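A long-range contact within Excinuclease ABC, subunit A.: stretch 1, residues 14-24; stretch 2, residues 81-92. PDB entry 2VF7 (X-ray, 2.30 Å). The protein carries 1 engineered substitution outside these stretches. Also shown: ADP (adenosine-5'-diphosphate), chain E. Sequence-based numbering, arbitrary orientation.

Stretch 1 14-24: GFVQVRGARQH
Stretch 2 81-92: GVPDVDAIDGLP

Stretch 2 runs antiparallel to stretch 1. Strand 87-89 pairs with strand 15-19, with axes 4.8 Å apart at 175°. Together the stretches bury 778 Å².

Gly81 follows a helix; its phi/psi of 136/152 suits glycine. Val82 points away, and the chain continues extended through Pro83 (-64/146).

Asp84 (-87/100, chi1 t) points toward stretch 1. Its N donates to Gln23 OE1 at 2.8 Å; Gln23 is t, p. Asp84 O accepts from Arg22 N at 3.1 Å. A water takes a bond from Gln23 N and donates to Asp84 O. Asp84 OD1 forms a salt bridge with Arg22 NE at 3.0 Å.

Val85 (-160/134, chi1 p) packs CG2 on Ala21 CB at 4.0 Å. Its CA makes a C-H...O contact with Gly20 O at 3.5 Å.

Asp86 (-68/-52, chi1 m) sits opposite Gly20, where stretch 1 turns a corner at 70/34. A CB on Gly20 would clash with Asp86 OD2. Arg22 (chi1 p) brings NH2 to Asp86 OD1 at 3.0 Å, a hydrogen-bonded salt bridge near the guanidinium plane. Arg19 (t, t, p) lays a guanidinium face over Asp86 CB. Its NH1 lies 3.8 Å from Asp86 OD2, a long bridge of charge alone.

Ala87 (-158/141) pairs with Arg19: Arg19 N to Ala87 O is 2.9 Å, and Ala87 N to Arg19 O is 3.2 Å.

Ile88 (-132/124; m, t) faces Val18, a non-hydrogen-bonded pair with CA atoms 4.6 Å apart. Its CG2 meets Val18 CG2 at 4.0 Å and Val16 CG1 at 3.9 Å. Both valines are t.

Asp89 (-119/143, chi1 m) pairs with Gln17 through two 2.9 Å bonds, Gln17 N to Asp89 O and Asp89 N to Gln17 O. A water donates to Gln17 O and Asp89 OD2.

Gly90 (83/27) leaves the strand; a CB would strike Phe15 O. Leu91 CG then rests on Val16 CG1 at 3.9 Å.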

# COMPACT_ATOMS: atom_id res chain seq x y z
N GLY A 14 -17.49 27.86 -3.62
CA GLY A 14 -16.95 26.65 -3.01
C GLY A 14 -17.47 25.42 -3.74
O GLY A 14 -17.93 24.49 -3.10
N PHE A 15 -17.39 25.42 -5.07
CA PHE A 15 -17.94 24.33 -5.88
C PHE A 15 -16.91 23.38 -6.46
O PHE A 15 -15.83 23.80 -6.89
CB PHE A 15 -18.79 24.89 -7.02
CG PHE A 15 -20.09 25.46 -6.58
CD1 PHE A 15 -20.23 26.82 -6.36
CD2 PHE A 15 -21.20 24.63 -6.36
CE1 PHE A 15 -21.43 27.35 -5.95
CE2 PHE A 15 -22.40 25.15 -5.93
CZ PHE A 15 -22.52 26.51 -5.73
N VAL A 16 -17.26 22.10 -6.44
CA VAL A 16 -16.57 21.06 -7.21
C VAL A 16 -17.18 21.13 -8.62
O VAL A 16 -18.39 21.24 -8.76
CB VAL A 16 -16.78 19.64 -6.58
CG1 VAL A 16 -15.98 18.57 -7.32
CG2 VAL A 16 -16.46 19.63 -5.05
N GLN A 17 -16.35 21.12 -9.65
CA GLN A 17 -16.86 21.24 -11.01
C GLN A 17 -16.47 20.00 -11.81
O GLN A 17 -15.30 19.64 -11.88
CB GLN A 17 -16.36 22.52 -11.68
CG GLN A 17 -16.94 22.75 -13.10
CD GLN A 17 -18.47 22.90 -13.13
OE1 GLN A 17 -19.03 23.80 -12.50
NE2 GLN A 17 -19.15 22.01 -13.88
N VAL A 18 -17.48 19.36 -12.40
CA VAL A 18 -17.33 18.10 -13.11
C VAL A 18 -17.73 18.30 -14.57
O VAL A 18 -18.80 18.85 -14.87
CB VAL A 18 -18.21 17.01 -12.48
CG1 VAL A 18 -18.33 15.76 -13.38
CG2 VAL A 18 -17.71 16.65 -11.08
N ARG A 19 -16.86 17.84 -15.46
CA ARG A 19 -17.07 17.98 -16.88
C ARG A 19 -16.76 16.69 -17.64
O ARG A 19 -15.73 16.06 -17.41
CB ARG A 19 -16.18 19.09 -17.41
CG ARG A 19 -16.39 19.41 -18.86
CD ARG A 19 -15.63 20.67 -19.22
NE ARG A 19 -14.17 20.51 -19.23
CZ ARG A 19 -13.50 19.90 -20.20
NH1 ARG A 19 -14.16 19.34 -21.22
NH2 ARG A 19 -12.18 19.81 -20.15
N GLY A 20 -17.66 16.31 -18.56
CA GLY A 20 -17.42 15.17 -19.45
C GLY A 20 -17.44 13.80 -18.79
O GLY A 20 -16.72 12.91 -19.19
N ALA A 21 -18.29 13.64 -17.79
CA ALA A 21 -18.39 12.37 -17.07
C ALA A 21 -19.25 11.39 -17.87
O ALA A 21 -20.44 11.62 -18.07
CB ALA A 21 -18.99 12.60 -15.66
N ARG A 22 -18.63 10.31 -18.35
CA ARG A 22 -19.40 9.28 -19.04
C ARG A 22 -19.18 7.84 -18.51
O ARG A 22 -19.20 6.87 -19.27
CB ARG A 22 -19.26 9.42 -20.57
CG ARG A 22 -17.87 9.18 -21.08
CD ARG A 22 -17.50 9.98 -22.32
NE ARG A 22 -16.06 10.20 -22.23
CZ ARG A 22 -15.48 11.38 -22.07
NH1 ARG A 22 -16.19 12.49 -22.08
NH2 ARG A 22 -14.16 11.44 -21.94
N GLN A 23 -19.03 7.71 -17.19
CA GLN A 23 -18.87 6.42 -16.53
C GLN A 23 -20.15 5.63 -16.61
O GLN A 23 -21.19 6.14 -16.28
CB GLN A 23 -18.49 6.63 -15.06
CG GLN A 23 -18.08 5.37 -14.32
CD GLN A 23 -16.72 4.91 -14.74
OE1 GLN A 23 -15.96 5.66 -15.35
NE2 GLN A 23 -16.39 3.66 -14.44
N HIS A 24 -20.05 4.38 -17.06
CA HIS A 24 -21.21 3.54 -17.36
C HIS A 24 -22.24 4.29 -18.21
O HIS A 24 -21.97 4.63 -19.38
CB HIS A 24 -21.82 2.93 -16.10
CG HIS A 24 -20.80 2.45 -15.13
ND1 HIS A 24 -20.89 2.69 -13.78
CD2 HIS A 24 -19.65 1.77 -15.32
CE1 HIS A 24 -19.83 2.17 -13.17
NE2 HIS A 24 -19.07 1.60 -14.08
N GLY A 81 -8.12 0.37 -13.69
CA GLY A 81 -9.03 1.25 -14.42
C GLY A 81 -9.07 2.68 -13.90
O GLY A 81 -8.83 2.95 -12.72
N VAL A 82 -9.39 3.61 -14.80
CA VAL A 82 -9.58 5.02 -14.45
C VAL A 82 -11.05 5.41 -14.67
O VAL A 82 -11.72 4.82 -15.52
CB VAL A 82 -8.69 5.93 -15.34
CG1 VAL A 82 -8.18 7.08 -14.53
CG2 VAL A 82 -7.52 5.16 -15.90
N PRO A 83 -11.57 6.39 -13.89
CA PRO A 83 -12.91 6.88 -14.26
C PRO A 83 -12.89 7.56 -15.63
O PRO A 83 -11.88 8.17 -16.01
CB PRO A 83 -13.23 7.89 -13.15
CG PRO A 83 -12.32 7.54 -12.02
CD PRO A 83 -11.07 7.07 -12.67
N ASP A 84 -13.98 7.42 -16.38
CA ASP A 84 -14.11 8.07 -17.67
C ASP A 84 -14.65 9.47 -17.45
O ASP A 84 -15.83 9.66 -17.24
CB ASP A 84 -15.02 7.25 -18.59
CG ASP A 84 -14.79 7.54 -20.06
OD1 ASP A 84 -14.31 8.64 -20.41
OD2 ASP A 84 -15.09 6.65 -20.89
N VAL A 85 -13.76 10.45 -17.48
CA VAL A 85 -14.12 11.84 -17.18
C VAL A 85 -13.08 12.84 -17.74
O VAL A 85 -11.87 12.63 -17.60
CB VAL A 85 -14.40 12.03 -15.65
CG1 VAL A 85 -13.14 11.78 -14.82
CG2 VAL A 85 -15.04 13.38 -15.35
N ASP A 86 -13.55 13.91 -18.39
CA ASP A 86 -12.66 14.92 -18.97
C ASP A 86 -11.89 15.75 -17.93
O ASP A 86 -10.68 15.87 -18.03
CB ASP A 86 -13.43 15.87 -19.91
CG ASP A 86 -13.80 15.22 -21.22
OD1 ASP A 86 -13.08 14.27 -21.60
OD2 ASP A 86 -14.79 15.65 -21.87
N ALA A 87 -12.60 16.31 -16.95
CA ALA A 87 -12.00 17.16 -15.91
C ALA A 87 -12.86 17.23 -14.64
O ALA A 87 -14.10 17.27 -14.73
CB ALA A 87 -11.77 18.56 -16.45
N ILE A 88 -12.21 17.22 -13.48
CA ILE A 88 -12.84 17.57 -12.19
C ILE A 88 -11.93 18.55 -11.46
O ILE A 88 -10.75 18.26 -11.23
CB ILE A 88 -13.10 16.35 -11.26
CG1 ILE A 88 -13.88 15.24 -11.97
CG2 ILE A 88 -13.88 16.81 -10.03
CD1 ILE A 88 -13.99 13.92 -11.18
N ASP A 89 -12.48 19.71 -11.10
CA ASP A 89 -11.76 20.77 -10.42
C ASP A 89 -12.38 21.05 -9.05
O ASP A 89 -13.58 21.00 -8.89
CB ASP A 89 -11.82 22.05 -11.26
CG ASP A 89 -11.22 21.88 -12.66
OD1 ASP A 89 -10.18 21.18 -12.82
OD2 ASP A 89 -11.80 22.45 -13.61
N GLY A 90 -11.54 21.34 -8.05
CA GLY A 90 -12.02 21.71 -6.72
C GLY A 90 -12.38 20.56 -5.81
O GLY A 90 -13.19 20.72 -4.91
N LEU A 91 -11.75 19.41 -6.02
CA LEU A 91 -12.11 18.17 -5.34
C LEU A 91 -11.08 17.79 -4.27
O LEU A 91 -9.95 17.45 -4.60
CB LEU A 91 -12.17 17.02 -6.36
CG LEU A 91 -13.29 15.98 -6.37
CD1 LEU A 91 -12.65 14.67 -6.83
CD2 LEU A 91 -14.04 15.78 -5.05
N PRO A 92 -11.49 17.83 -2.97
CA PRO A 92 -10.56 17.43 -1.89
C PRO A 92 -10.33 15.90 -1.88
O PRO A 92 -10.90 15.19 -2.69
CB PRO A 92 -11.24 17.93 -0.60
CG PRO A 92 -12.60 18.43 -0.98
CD PRO A 92 -12.83 18.19 -2.45
PB ADP E . -27.90 3.90 -9.20
O1B ADP E . -28.94 4.98 -9.23
O2B ADP E . -28.46 2.51 -9.10
O3B ADP E . -26.82 4.17 -8.17
PA ADP E . -26.00 2.90 -11.00
O1A ADP E . -25.99 1.77 -9.97
O2A ADP E . -24.74 3.66 -11.26
O3A ADP E . -27.17 3.95 -10.65
O5' ADP E . -26.40 2.23 -12.41
C5' ADP E . -26.14 2.80 -13.69
C4' ADP E . -25.47 1.74 -14.55
O4' ADP E . -24.15 1.50 -14.03
C3' ADP E . -26.17 0.38 -14.57
O3' ADP E . -26.14 -0.19 -15.91
C2' ADP E . -25.32 -0.43 -13.60
O2' ADP E . -25.42 -1.84 -13.79
C1' ADP E . -23.92 0.11 -13.86
N9 ADP E . -23.00 -0.06 -12.72
C8 ADP E . -23.16 0.48 -11.49
N7 ADP E . -22.17 0.14 -10.64
C5 ADP E . -21.34 -0.64 -11.36
C6 ADP E . -20.06 -1.31 -11.08
N6 ADP E . -19.50 -1.23 -9.84
N1 ADP E . -19.49 -2.01 -12.08
C2 ADP E . -20.04 -2.10 -13.31
N3 ADP E . -21.19 -1.51 -13.64
C4 ADP E . -21.87 -0.77 -12.72
O HOH W 1 -13.84 20.98 -14.49
O HOH W 2 -17.55 9.57 -15.13